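Local coordinates for sensor protein (Geobacter sulfurreducens, PDB 3H7M), which is probably a membrane histidine kinase that phosphorylates itself in response to a signal, here represented by its sensor domain, which resembles periplasmic binding proteins, at residues A[65-70]-A[85-90]; A[11-16]-A[202-207]; A[39-44]-A[50-55]; A[23-28]-A[191-196]. All blocks are in the same frame, centred on the assembly; numbering follows the deposited sequence.

Overall arrangement
The four contacts lie mostly in one lobe of a sensor domain built like a periplasmic solute-binding protein, and all reach the same mixed sheet. Contacts 2 and 3 are close neighbours, their centres about 10 Å apart, because strands 13-18 and 52-57 pair in that sheet; Ile13 N lies 2.7 Å from Thr51 O. Contact 1 sits about 11 Å from contact 2, centre to centre, and holds Asp88 of the sodium site, with Leu205 of helix 202-218 packing on the strand beside it. Contact 4 lies nearest the middle of the chain, about 5 Å from its centre, and joins contact 3 where Tyr195 OH meets Thr41 OG1 at 2.8 Å.

Contact 1 (A[65-70]-A[85-90]); sequences ALKSGR and RQIDFT. With NA (sodium ion), chain B.
Leu66 and Ile87 form the apolar part of this contact, which shows how a helix end and a strand start can be joined by one apolar and one polar pair. Leu66 CD1 comes to 3.7 Å from Ile87 CG2, the two side chains crossing at about a right angle. Ile87 carries CG1 between its backbone N and carbonyl carbon (chi1 65°), which turns CG2, the branch beside the N, to the leucine. Phe63 and Ile77 pack on the same isoleucine, so the pair belongs to a buried layer.

The polar part is a single hydrogen bond on the more exposed flank. Lys67, its chain bent at chi3, reaches across with NZ to donate to Gln86 OE1 at 3.2 Å. Standing 52° out of the carbonyl plane, with a C=O...N angle of 105°, the ammonium is not on a lone pair; this is a modest tether. With a leucine in place of Gln86, Lys67 NZ is likely to lose this acceptor and its chain to swing more freely.

Metal binding falls to Asp88, the residue after Ile87 on the strand. Asp88 OD1 binds the sodium ion at 2.7 Å, beside a water ligand; Ala84 O and Gln199 OE1 are the other protein ligands.

Helix 62-67 closes in a Schellman motif, with Gly69 at positive phi, Gly69 N bonded to Leu66 O and a weak bond from Arg70 N to Ala65 O. The whole is a helix packed against the sheet of a periplasmic-binding-protein-like domain, beside a sodium site at the strand's start.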
loop_
_atom_site.group_PDB
_atom_site.type_symbol
_atom_site.label_atom_id
_atom_site.label_comp_id
_atom_site.label_asym_id
_atom_site.label_seq_id
_atom_site.Cartn_x
_atom_site.Cartn_y
_atom_site.Cartn_z
ATOM N N ALA A 65 -2.662 -14.717 -5.147
ATOM C CA ALA A 65 -2.248 -15.611 -4.068
ATOM C C ALA A 65 -3.196 -15.644 -2.863
ATOM O O ALA A 65 -3.214 -16.622 -2.120
ATOM C CB ALA A 65 -0.841 -15.260 -3.620
ATOM N N LEU A 66 -3.965 -14.581 -2.651
ATOM C CA LEU A 66 -4.915 -14.580 -1.542
ATOM C C LEU A 66 -6.015 -15.566 -1.956
ATOM O O LEU A 66 -6.261 -16.555 -1.275
ATOM C CB LEU A 66 -5.529 -13.192 -1.327
ATOM C CG LEU A 66 -5.931 -12.788 0.106
ATOM C CD1 LEU A 66 -7.078 -11.800 0.032
ATOM C CD2 LEU A 66 -6.353 -13.972 0.948
ATOM N N LYS A 67 -6.669 -15.295 -3.082
ATOM C CA LYS A 67 -7.720 -16.177 -3.582
ATOM C C LYS A 67 -7.153 -17.580 -3.817
ATOM O O LYS A 67 -7.784 -18.590 -3.495
ATOM C CB LYS A 67 -8.301 -15.611 -4.883
ATOM C CG LYS A 67 -9.194 -14.387 -4.675
ATOM C CD LYS A 67 -9.195 -13.446 -5.886
ATOM C CE LYS A 67 -9.881 -14.045 -7.108
ATOM N NZ LYS A 67 -9.773 -13.138 -8.293
ATOM N N SER A 68 -5.944 -17.626 -4.363
ATOM C CA SER A 68 -5.268 -18.880 -4.650
ATOM C C SER A 68 -5.004 -19.646 -3.366
ATOM O O SER A 68 -4.738 -20.847 -3.399
ATOM C CB SER A 68 -3.944 -18.606 -5.367
ATOM O OG SER A 68 -3.199 -19.797 -5.552
ATOM N N GLY A 69 -5.076 -18.948 -2.234
ATOM C CA GLY A 69 -4.835 -19.586 -0.949
ATOM C C GLY A 69 -3.360 -19.779 -0.612
ATOM O O GLY A 69 -3.030 -20.370 0.418
ATOM N N ARG A 70 -2.468 -19.289 -1.472
ATOM C CA ARG A 70 -1.026 -19.409 -1.248
ATOM C C ARG A 70 -0.657 -18.668 0.028
ATOM O O ARG A 70 0.354 -18.967 0.666
ATOM C CB ARG A 70 -0.254 -18.821 -2.429
ATOM C CG ARG A 70 -0.625 -19.429 -3.763
ATOM C CD ARG A 70 0.160 -18.800 -4.885
ATOM N NE ARG A 70 -0.095 -19.481 -6.147
ATOM C CZ ARG A 70 0.718 -19.426 -7.197
ATOM N NH1 ARG A 70 1.841 -18.719 -7.132
ATOM N NH2 ARG A 70 0.417 -20.087 -8.308
ATOM N N ARG A 85 -15.804 -7.171 -3.858
ATOM C CA ARG A 85 -16.536 -8.239 -4.531
ATOM C C ARG A 85 -15.808 -9.579 -4.605
ATOM O O ARG A 85 -16.357 -10.550 -5.132
ATOM C CB ARG A 85 -16.905 -7.814 -5.957
ATOM C CG ARG A 85 -18.247 -7.118 -6.080
ATOM C CD ARG A 85 -18.735 -7.112 -7.526
ATOM N NE ARG A 85 -18.248 -5.965 -8.286
ATOM C CZ ARG A 85 -18.603 -4.708 -8.037
ATOM N NH1 ARG A 85 -19.444 -4.436 -7.045
ATOM N NH2 ARG A 85 -18.126 -3.722 -8.787
ATOM N N GLN A 86 -14.584 -9.649 -4.089
ATOM C CA GLN A 86 -13.838 -10.900 -4.161
ATOM C C GLN A 86 -13.058 -11.265 -2.911
ATOM O O GLN A 86 -12.548 -12.382 -2.798
ATOM C CB GLN A 86 -12.877 -10.863 -5.337
ATOM C CG GLN A 86 -13.513 -10.448 -6.637
ATOM C CD GLN A 86 -12.657 -10.834 -7.810
ATOM O OE1 GLN A 86 -11.490 -10.449 -7.886
ATOM N NE2 GLN A 86 -13.224 -11.608 -8.732
ATOM N N ILE A 87 -12.941 -10.317 -1.987
ATOM C CA ILE A 87 -12.225 -10.553 -0.738
ATOM C C ILE A 87 -12.894 -9.723 0.334
ATOM O O ILE A 87 -13.609 -8.763 0.034
ATOM C CB ILE A 87 -10.742 -10.145 -0.841
ATOM C CG1 ILE A 87 -10.626 -8.634 -1.060
ATOM C CG2 ILE A 87 -10.070 -10.899 -1.985
ATOM C CD1 ILE A 87 -9.185 -8.126 -1.137
ATOM N N ASP A 88 -12.681 -10.081 1.588
ATOM C CA ASP A 88 -13.312 -9.322 2.646
ATOM C C ASP A 88 -12.265 -8.490 3.350
ATOM O O ASP A 88 -11.171 -8.965 3.634
ATOM C CB ASP A 88 -14.024 -10.266 3.622
ATOM C CG ASP A 88 -14.988 -11.222 2.914
ATOM O OD1 ASP A 88 -15.508 -10.859 1.839
ATOM O OD2 ASP A 88 -15.234 -12.332 3.435
ATOM N N PHE A 89 -12.607 -7.233 3.597
ATOM C CA PHE A 89 -11.709 -6.308 4.256
ATOM C C PHE A 89 -12.110 -6.111 5.686
ATOM O O PHE A 89 -13.304 -6.106 6.009
ATOM C CB PHE A 89 -11.746 -4.934 3.593
ATOM C CG PHE A 89 -11.222 -4.921 2.194
ATOM C CD1 PHE A 89 -11.881 -5.617 1.186
ATOM C CD2 PHE A 89 -10.066 -4.200 1.875
ATOM C CE1 PHE A 89 -11.404 -5.599 -0.127
ATOM C CE2 PHE A 89 -9.580 -4.179 0.561
ATOM C CZ PHE A 89 -10.252 -4.880 -0.442
ATOM N N THR A 90 -11.111 -5.938 6.545
ATOM C CA THR A 90 -11.376 -5.675 7.942
ATOM C C THR A 90 -11.462 -4.163 7.940
ATOM O O THR A 90 -11.292 -3.542 6.898
ATOM C CB THR A 90 -10.176 -6.050 8.798
ATOM O OG1 THR A 90 -9.032 -5.301 8.344
ATOM C CG2 THR A 90 -9.891 -7.536 8.698
HETATM NA NA NA B . -16.568 -8.683 0.746
HETATM O O HOH W 1 -19.081 -9.493 -0.649
#

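Contact 2 (A[11-16]-A[202-207]); sequences RTIVVG and AELLAR
Ile13 turns CG1 to the side of its backbone N, anti to the carbonyl carbon (chi1 -71°), while Leu204 sends CG anti to its own N (chi1 -151°), and these two settings bring the branches together between strand and helix. The touching atoms are Ile13 CG1 and Leu204 CD1, 4.0 Å apart, on side chains that run antiparallel alongside each other. One turn further along the helix, Arg207 brings its guanidinium near the end of the isoleucine: Ile13 CD1 lies 4.5 Å from Arg207 NH1, at an oblique angle to the flat group. The polar end of that arginine is engaged beyond the contact, where NH2 donates to Arg9 O, a bond that can hold the group beside the isoleucine.

Val73 of the adjoining strand packs on Ile13, Val197 on Leu204, and Met50 on Arg207. Strand 13-18 thus receives helix 202-218 on the face to which Ile13 points, within the family 3 solute-binding fold.

Chemically the joint is dispersive: methyl and methylene groups meet, with a charged group only skirting the edge of the patch. The hold probably rests on close packing rather than on a directed bond.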
loop_
_atom_site.group_PDB
_atom_site.type_symbol
_atom_site.label_atom_id
_atom_site.label_comp_id
_atom_site.label_asym_id
_atom_site.label_seq_id
_atom_site.Cartn_x
_atom_site.Cartn_y
_atom_site.Cartn_z
ATOM N N ARG A 11 -2.691 -23.226 13.418
ATOM C CA ARG A 11 -2.212 -23.416 12.055
ATOM C C ARG A 11 -1.571 -22.103 11.596
ATOM O O ARG A 11 -2.267 -21.103 11.419
ATOM C CB ARG A 11 -3.386 -23.744 11.129
ATOM C CG ARG A 11 -3.006 -23.824 9.655
ATOM C CD ARG A 11 -4.206 -24.151 8.772
ATOM N NE ARG A 11 -3.796 -24.505 7.412
ATOM C CZ ARG A 11 -3.017 -25.541 7.108
ATOM N NH1 ARG A 11 -2.555 -26.337 8.066
ATOM N NH2 ARG A 11 -2.693 -25.780 5.842
ATOM N N THR A 12 -0.256 -22.101 11.409
ATOM C CA THR A 12 0.446 -20.897 10.969
ATOM C C THR A 12 -0.310 -20.094 9.914
ATOM O O THR A 12 -0.704 -20.627 8.871
ATOM C CB THR A 12 1.827 -21.237 10.379
ATOM O OG1 THR A 12 2.737 -21.545 11.442
ATOM C CG2 THR A 12 2.367 -20.057 9.556
ATOM N N ILE A 13 -0.516 -18.812 10.195
ATOM C CA ILE A 13 -1.190 -17.940 9.238
ATOM C C ILE A 13 -0.114 -17.333 8.347
ATOM O O ILE A 13 0.890 -16.790 8.838
ATOM C CB ILE A 13 -1.956 -16.801 9.926
ATOM C CG1 ILE A 13 -3.179 -17.362 10.641
ATOM C CG2 ILE A 13 -2.405 -15.779 8.906
ATOM C CD1 ILE A 13 -2.827 -18.146 11.872
ATOM N N VAL A 14 -0.318 -17.447 7.041
ATOM C CA VAL A 14 0.637 -16.915 6.085
ATOM C C VAL A 14 0.207 -15.543 5.626
ATOM O O VAL A 14 -0.878 -15.375 5.065
ATOM C CB VAL A 14 0.779 -17.823 4.885
ATOM C CG1 VAL A 14 1.668 -17.166 3.839
ATOM C CG2 VAL A 14 1.392 -19.123 5.339
ATOM N N VAL A 15 1.082 -14.571 5.861
ATOM C CA VAL A 15 0.800 -13.185 5.533
ATOM C C VAL A 15 1.423 -12.671 4.245
ATOM O O VAL A 15 2.655 -12.633 4.087
ATOM C CB VAL A 15 1.233 -12.265 6.673
ATOM C CG1 VAL A 15 0.627 -10.884 6.465
ATOM C CG2 VAL A 15 0.805 -12.865 8.003
ATOM N N GLY A 16 0.551 -12.266 3.330
ATOM C CA GLY A 16 1.018 -11.747 2.064
ATOM C C GLY A 16 1.159 -10.237 2.118
ATOM O O GLY A 16 0.548 -9.569 2.961
ATOM N N ALA A 202 -14.882 -15.328 7.308
ATOM C CA ALA A 202 -15.235 -14.587 8.521
ATOM C C ALA A 202 -14.443 -14.921 9.782
ATOM O O ALA A 202 -14.345 -14.096 10.690
ATOM C CB ALA A 202 -16.737 -14.740 8.806
ATOM N N GLU A 203 -13.889 -16.121 9.860
ATOM C CA GLU A 203 -13.136 -16.481 11.050
ATOM C C GLU A 203 -11.880 -15.614 11.084
ATOM O O GLU A 203 -11.721 -14.742 11.953
ATOM C CB GLU A 203 -12.762 -17.962 11.000
ATOM C CG GLU A 203 -12.892 -18.686 12.331
ATOM C CD GLU A 203 -11.739 -18.411 13.274
ATOM O OE1 GLU A 203 -11.506 -17.228 13.608
ATOM O OE2 GLU A 203 -11.067 -19.386 13.685
ATOM N N LEU A 204 -10.999 -15.854 10.118
ATOM C CA LEU A 204 -9.756 -15.110 10.012
ATOM C C LEU A 204 -10.081 -13.623 10.021
ATOM O O LEU A 204 -9.463 -12.844 10.732
ATOM C CB LEU A 204 -9.059 -15.489 8.719
ATOM C CG LEU A 204 -7.543 -15.399 8.710
ATOM C CD1 LEU A 204 -6.968 -16.143 9.905
ATOM C CD2 LEU A 204 -7.034 -15.984 7.391
ATOM N N LEU A 205 -11.072 -13.231 9.241
ATOM C CA LEU A 205 -11.452 -11.842 9.211
ATOM C C LEU A 205 -11.644 -11.279 10.615
ATOM O O LEU A 205 -11.096 -10.233 10.955
ATOM C CB LEU A 205 -12.753 -11.650 8.434
ATOM C CG LEU A 205 -13.167 -10.170 8.375
ATOM C CD1 LEU A 205 -12.551 -9.524 7.149
ATOM C CD2 LEU A 205 -14.671 -10.039 8.328
ATOM N N ALA A 206 -12.428 -11.972 11.426
ATOM C CA ALA A 206 -12.740 -11.516 12.781
ATOM C C ALA A 206 -11.546 -11.605 13.713
ATOM O O ALA A 206 -11.419 -10.851 14.685
ATOM C CB ALA A 206 -13.905 -12.336 13.350
ATOM N N ARG A 207 -10.677 -12.548 13.406
ATOM C CA ARG A 207 -9.490 -12.750 14.200
ATOM C C ARG A 207 -8.664 -11.456 14.093
ATOM O O ARG A 207 -8.235 -10.880 15.100
ATOM C CB ARG A 207 -8.740 -13.949 13.629
ATOM C CG ARG A 207 -7.780 -14.622 14.573
ATOM C CD ARG A 207 -8.409 -15.768 15.356
ATOM N NE ARG A 207 -7.349 -16.577 15.959
ATOM C CZ ARG A 207 -6.585 -17.440 15.283
ATOM N NH1 ARG A 207 -6.765 -17.623 13.977
ATOM N NH2 ARG A 207 -5.617 -18.104 15.910
#

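Contact 3 (A[39-44]-A[50-55]); sequences ELTRAI and MTVEFR
Phe54 and Thr41 approach from opposite directions, the ring reaching from the strand and the threonine from the helix. Thr41 CG2 lies 3.6 Å from Phe54 CZ and also near CE1, so its methyl meets the far end of the ring obliquely. OG1 sits beside the backbone N (chi1 -68°), which sends CG2 anti to the N and on to the ring; OG1 itself is hydrogen-bonded to Tyr195, Gln75 and Asn37. Arg42 crosses the same ring at a slant. Arg42 CG lies in the ring plane at the edge, 3.8 Å from Phe54 CE2, and the chain, extended from there, carries NE past the same carbon, with guanidinium and ring planes 80° apart; the group therefore does not stack. Were Phe54 replaced by an alanine, a gap would probably open beside the Thr41 methyl and the Arg42 chain would be freer to turn.

At the other end Ile44 and Met50 run alongside each other in a common direction, Ile44 CG2 coming to 3.3 Å from Met50 CE.

The segment axes run nearly antiparallel, at 164° and 10.0 Å apart. Helix 36-48 links the parallel neighbours 13-18 and 52-57 in a beta-alpha-beta crossover, as in the lobes of periplasmic binding proteins.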
loop_
_atom_site.group_PDB
_atom_site.type_symbol
_atom_site.label_atom_id
_atom_site.label_comp_id
_atom_site.label_asym_id
_atom_site.label_seq_id
_atom_site.Cartn_x
_atom_site.Cartn_y
_atom_site.Cartn_z
ATOM N N GLU A 39 4.901 -4.674 11.732
ATOM C CA GLU A 39 4.866 -4.439 13.149
ATOM C C GLU A 39 3.421 -4.606 13.657
ATOM O O GLU A 39 3.168 -5.175 14.727
ATOM C CB GLU A 39 5.359 -3.029 13.397
ATOM C CG GLU A 39 6.117 -2.865 14.673
ATOM C CD GLU A 39 7.074 -1.700 14.612
ATOM O OE1 GLU A 39 7.827 -1.631 13.607
ATOM O OE2 GLU A 39 7.073 -0.882 15.571
ATOM N N LEU A 40 2.477 -4.094 12.878
ATOM C CA LEU A 40 1.067 -4.182 13.228
ATOM C C LEU A 40 0.641 -5.659 13.270
ATOM O O LEU A 40 0.042 -6.134 14.232
ATOM C CB LEU A 40 0.256 -3.420 12.188
ATOM C CG LEU A 40 -0.829 -2.496 12.733
ATOM C CD1 LEU A 40 -0.285 -1.672 13.898
ATOM C CD2 LEU A 40 -1.314 -1.585 11.615
ATOM N N THR A 41 0.961 -6.378 12.211
ATOM C CA THR A 41 0.645 -7.782 12.137
ATOM C C THR A 41 1.306 -8.572 13.262
ATOM O O THR A 41 0.673 -9.421 13.865
ATOM C CB THR A 41 1.093 -8.355 10.823
ATOM O OG1 THR A 41 0.297 -7.789 9.786
ATOM C CG2 THR A 41 0.944 -9.894 10.827
ATOM N N ARG A 42 2.573 -8.299 13.553
ATOM C CA ARG A 42 3.215 -9.035 14.624
ATOM C C ARG A 42 2.532 -8.726 15.928
ATOM O O ARG A 42 2.340 -9.621 16.762
ATOM C CB ARG A 42 4.702 -8.695 14.756
ATOM C CG ARG A 42 5.577 -9.267 13.647
ATOM C CD ARG A 42 7.045 -9.324 14.063
ATOM N NE ARG A 42 7.896 -9.885 13.010
ATOM C CZ ARG A 42 8.766 -9.173 12.295
ATOM N NH1 ARG A 42 8.910 -7.872 12.522
ATOM N NH2 ARG A 42 9.486 -9.755 11.346
ATOM N N ALA A 43 2.148 -7.468 16.115
ATOM C CA ALA A 43 1.513 -7.114 17.371
ATOM C C ALA A 43 0.170 -7.826 17.492
ATOM O O ALA A 43 -0.178 -8.307 18.561
ATOM C CB ALA A 43 1.330 -5.605 17.497
ATOM N N ILE A 44 -0.574 -7.898 16.393
ATOM C CA ILE A 44 -1.874 -8.552 16.395
ATOM C C ILE A 44 -1.699 -10.051 16.682
ATOM O O ILE A 44 -2.439 -10.633 17.478
ATOM C CB ILE A 44 -2.574 -8.360 15.027
ATOM C CG1 ILE A 44 -3.184 -6.958 14.946
ATOM C CG2 ILE A 44 -3.623 -9.435 14.807
ATOM C CD1 ILE A 44 -3.882 -6.673 13.612
ATOM N N MET A 50 -1.666 -15.881 17.662
ATOM C CA MET A 50 -1.445 -16.475 16.341
ATOM C C MET A 50 0.025 -16.680 16.039
ATOM O O MET A 50 0.912 -16.090 16.662
ATOM C CB MET A 50 -1.953 -15.575 15.217
ATOM C CG MET A 50 -3.427 -15.346 15.113
ATOM S SD MET A 50 -3.718 -14.272 13.674
ATOM C CE MET A 50 -3.487 -12.720 14.420
ATOM N N THR A 51 0.270 -17.515 15.046
ATOM C CA THR A 51 1.615 -17.754 14.576
ATOM C C THR A 51 1.527 -17.339 13.120
ATOM O O THR A 51 0.647 -17.797 12.382
ATOM C CB THR A 51 2.000 -19.222 14.692
ATOM O OG1 THR A 51 2.580 -19.444 15.983
ATOM C CG2 THR A 51 3.002 -19.602 13.608
ATOM N N VAL A 52 2.428 -16.462 12.707
ATOM C CA VAL A 52 2.404 -15.964 11.340
ATOM C C VAL A 52 3.715 -16.137 10.588
ATOM O O VAL A 52 4.791 -16.111 11.177
ATOM C CB VAL A 52 2.059 -14.459 11.325
ATOM C CG1 VAL A 52 0.699 -14.220 11.934
ATOM C CG2 VAL A 52 3.116 -13.683 12.105
ATOM N N GLU A 53 3.612 -16.309 9.275
ATOM C CA GLU A 53 4.777 -16.432 8.413
ATOM C C GLU A 53 4.581 -15.323 7.399
ATOM O O GLU A 53 3.505 -15.214 6.818
ATOM C CB GLU A 53 4.785 -17.768 7.678
ATOM C CG GLU A 53 5.991 -17.962 6.783
ATOM C CD GLU A 53 5.848 -19.136 5.816
ATOM O OE1 GLU A 53 5.437 -20.235 6.249
ATOM O OE2 GLU A 53 6.164 -18.954 4.619
ATOM N N PHE A 54 5.592 -14.488 7.192
ATOM C CA PHE A 54 5.458 -13.407 6.219
ATOM C C PHE A 54 5.986 -13.865 4.877
ATOM O O PHE A 54 7.043 -14.482 4.792
ATOM C CB PHE A 54 6.231 -12.159 6.666
ATOM C CG PHE A 54 5.594 -11.419 7.824
ATOM C CD1 PHE A 54 4.504 -10.567 7.613
ATOM C CD2 PHE A 54 6.106 -11.547 9.115
ATOM C CE1 PHE A 54 3.933 -9.847 8.672
ATOM C CE2 PHE A 54 5.548 -10.836 10.185
ATOM C CZ PHE A 54 4.455 -9.978 9.965
ATOM N N ARG A 55 5.217 -13.597 3.831
ATOM C CA ARG A 55 5.623 -13.926 2.474
ATOM C C ARG A 55 5.375 -12.677 1.635
ATOM O O ARG A 55 4.325 -12.525 1.003
ATOM C CB ARG A 55 4.825 -15.107 1.919
ATOM C CG ARG A 55 5.268 -16.458 2.457
ATOM C CD ARG A 55 4.417 -17.571 1.860
ATOM N NE ARG A 55 4.652 -18.866 2.499
ATOM C CZ ARG A 55 3.917 -19.952 2.274
ATOM N NH1 ARG A 55 2.897 -19.899 1.422
ATOM N NH2 ARG A 55 4.199 -21.089 2.902
#

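Contact 4 (A[23-28]-A[191-196]); sequences PYEFID and QRYGYA
Tyr24 and Tyr193 meet ring to ring, neither stacked nor edge-to-face: their centroids are 5.1 Å apart and the planes are inclined by 43°. Contact is made obliquely, Tyr193 CE2 lying 4.1 Å from Tyr24 CG. The phenol oxygen travels further along the neighbour, so that Tyr193 OH reaches 3.8 Å from Tyr24 CB. Tyr193 OH also lies 4.1 Å from Glu25 CD, with carboxylate and ring planes 64° apart; that is proximity alone.

In the next shell, Asn37 ND2 is hydrogen-bonded both to Tyr193 OH and to Glu25 OE1, bridging the two side chains that do not bond each other. Glu25 is held further by Gln75 NE2 on OE1 and by Asp18 N on OE2. Three bonds grip this buried carboxylate, which would probably favour its charged form and keep it from turning. Tyr193 places its ring with CG anti to the backbone N (chi1 -172°), pointing it across to the loop.

Further out, Val167 and Pro168 of helix 166-175 pack on Tyr24. Tyr24 and Glu25 sit opposite the single residue Tyr21 in a classic beta bulge, where this buried aromatic and acidic cluster joins a small antiparallel sheet to a long strand of the main sheet.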
loop_
_atom_site.group_PDB
_atom_site.type_symbol
_atom_site.label_atom_id
_atom_site.label_comp_id
_atom_site.label_asym_id
_atom_site.label_seq_id
_atom_site.Cartn_x
_atom_site.Cartn_y
_atom_site.Cartn_z
ATOM N N PRO A 23 6.793 2.971 3.710
ATOM C CA PRO A 23 7.134 2.346 4.983
ATOM C C PRO A 23 6.093 1.354 5.498
ATOM O O PRO A 23 6.194 0.918 6.641
ATOM C CB PRO A 23 7.239 3.545 5.895
ATOM C CG PRO A 23 6.078 4.343 5.446
ATOM C CD PRO A 23 6.220 4.305 3.940
ATOM N N TYR A 24 5.099 1.005 4.679
ATOM C CA TYR A 24 4.064 0.079 5.123
ATOM C C TYR A 24 4.555 -1.339 5.238
ATOM O O TYR A 24 4.347 -1.988 6.264
ATOM C CB TYR A 24 2.851 0.132 4.199
ATOM C CG TYR A 24 2.210 1.502 4.186
ATOM C CD1 TYR A 24 1.792 2.098 5.359
ATOM C CD2 TYR A 24 2.090 2.227 3.006
ATOM C CE1 TYR A 24 1.271 3.394 5.369
ATOM C CE2 TYR A 24 1.577 3.523 3.008
ATOM C CZ TYR A 24 1.171 4.096 4.187
ATOM O OH TYR A 24 0.646 5.372 4.177
ATOM N N GLU A 25 5.196 -1.825 4.185
ATOM C CA GLU A 25 5.735 -3.174 4.187
ATOM C C GLU A 25 6.852 -3.316 3.171
ATOM O O GLU A 25 6.769 -2.771 2.065
ATOM C CB GLU A 25 4.636 -4.206 3.898
ATOM C CG GLU A 25 3.839 -3.972 2.624
ATOM C CD GLU A 25 2.624 -4.870 2.542
ATOM O OE1 GLU A 25 2.120 -5.251 3.614
ATOM O OE2 GLU A 25 2.154 -5.179 1.420
ATOM N N PHE A 26 7.896 -4.052 3.549
ATOM C CA PHE A 26 9.019 -4.264 2.662
ATOM C C PHE A 26 10.070 -5.175 3.267
ATOM O O PHE A 26 10.232 -5.242 4.490
ATOM C CB PHE A 26 9.674 -2.921 2.313
ATOM C CG PHE A 26 10.234 -2.192 3.501
ATOM C CD1 PHE A 26 11.572 -2.322 3.848
ATOM C CD2 PHE A 26 9.411 -1.386 4.296
ATOM C CE1 PHE A 26 12.104 -1.656 4.984
ATOM C CE2 PHE A 26 9.917 -0.711 5.438
ATOM C CZ PHE A 26 11.266 -0.850 5.779
ATOM N N ILE A 27 10.776 -5.881 2.391
ATOM C CA ILE A 27 11.864 -6.746 2.810
ATOM C C ILE A 27 13.018 -5.767 2.937
ATOM O O ILE A 27 13.299 -5.036 1.989
ATOM C CB ILE A 27 12.200 -7.789 1.727
ATOM C CG1 ILE A 27 11.078 -8.825 1.641
ATOM C CG2 ILE A 27 13.529 -8.436 2.035
ATOM C CD1 ILE A 27 11.313 -9.910 0.614
ATOM N N ASP A 28 13.666 -5.723 4.099
ATOM C CA ASP A 28 14.762 -4.785 4.301
ATOM C C ASP A 28 16.124 -5.294 3.812
ATOM O O ASP A 28 16.263 -6.439 3.365
ATOM C CB ASP A 28 14.858 -4.360 5.779
ATOM C CG ASP A 28 15.242 -5.510 6.727
ATOM O OD1 ASP A 28 15.626 -6.604 6.256
ATOM O OD2 ASP A 28 15.175 -5.302 7.962
ATOM N N GLN A 191 -7.361 6.695 0.505
ATOM C CA GLN A 191 -7.764 5.289 0.507
ATOM C C GLN A 191 -7.832 4.669 1.897
ATOM O O GLN A 191 -7.095 5.074 2.804
ATOM C CB GLN A 191 -6.793 4.473 -0.339
ATOM C CG GLN A 191 -6.672 4.960 -1.753
ATOM C CD GLN A 191 -7.994 4.903 -2.465
ATOM O OE1 GLN A 191 -8.557 3.823 -2.662
ATOM N NE2 GLN A 191 -8.511 6.066 -2.849
ATOM N N ARG A 192 -8.723 3.690 2.059
ATOM C CA ARG A 192 -8.872 2.987 3.337
ATOM C C ARG A 192 -8.019 1.752 3.136
ATOM O O ARG A 192 -8.319 0.920 2.284
ATOM C CB ARG A 192 -10.332 2.615 3.580
ATOM C CG ARG A 192 -11.301 3.768 3.356
ATOM C CD ARG A 192 -12.683 3.449 3.899
ATOM N NE ARG A 192 -12.802 3.799 5.314
ATOM C CZ ARG A 192 -13.672 3.240 6.146
ATOM N NH1 ARG A 192 -14.494 2.300 5.698
ATOM N NH2 ARG A 192 -13.715 3.615 7.422
ATOM N N TYR A 193 -6.958 1.640 3.926
ATOM C CA TYR A 193 -5.962 0.559 3.792
ATOM C C TYR A 193 -5.911 -0.377 5.019
ATOM O O TYR A 193 -5.803 0.082 6.169
ATOM C CB TYR A 193 -4.604 1.256 3.564
ATOM C CG TYR A 193 -3.416 0.414 3.206
ATOM C CD1 TYR A 193 -3.141 0.084 1.872
ATOM C CD2 TYR A 193 -2.489 0.048 4.190
ATOM C CE1 TYR A 193 -1.956 -0.586 1.530
ATOM C CE2 TYR A 193 -1.288 -0.614 3.860
ATOM C CZ TYR A 193 -1.034 -0.929 2.539
ATOM O OH TYR A 193 0.123 -1.619 2.246
ATOM N N GLY A 194 -5.969 -1.685 4.785
ATOM C CA GLY A 194 -5.953 -2.588 5.929
ATOM C C GLY A 194 -5.832 -4.043 5.576
ATOM O O GLY A 194 -5.402 -4.387 4.475
ATOM N N TYR A 195 -6.186 -4.928 6.504
ATOM C CA TYR A 195 -6.077 -6.344 6.177
ATOM C C TYR A 195 -7.235 -6.784 5.304
ATOM O O TYR A 195 -8.262 -6.103 5.211
ATOM C CB TYR A 195 -6.056 -7.211 7.435
ATOM C CG TYR A 195 -4.904 -6.932 8.361
ATOM C CD1 TYR A 195 -4.957 -5.875 9.268
ATOM C CD2 TYR A 195 -3.749 -7.711 8.317
ATOM C CE1 TYR A 195 -3.896 -5.596 10.100
ATOM C CE2 TYR A 195 -2.684 -7.443 9.150
ATOM C CZ TYR A 195 -2.758 -6.381 10.039
ATOM O OH TYR A 195 -1.681 -6.090 10.845
ATOM N N ALA A 196 -7.045 -7.935 4.668
ATOM C CA ALA A 196 -8.040 -8.541 3.812
ATOM C C ALA A 196 -7.755 -10.047 3.723
ATOM O O ALA A 196 -6.593 -10.473 3.736
ATOM C CB ALA A 196 -7.994 -7.909 2.452
#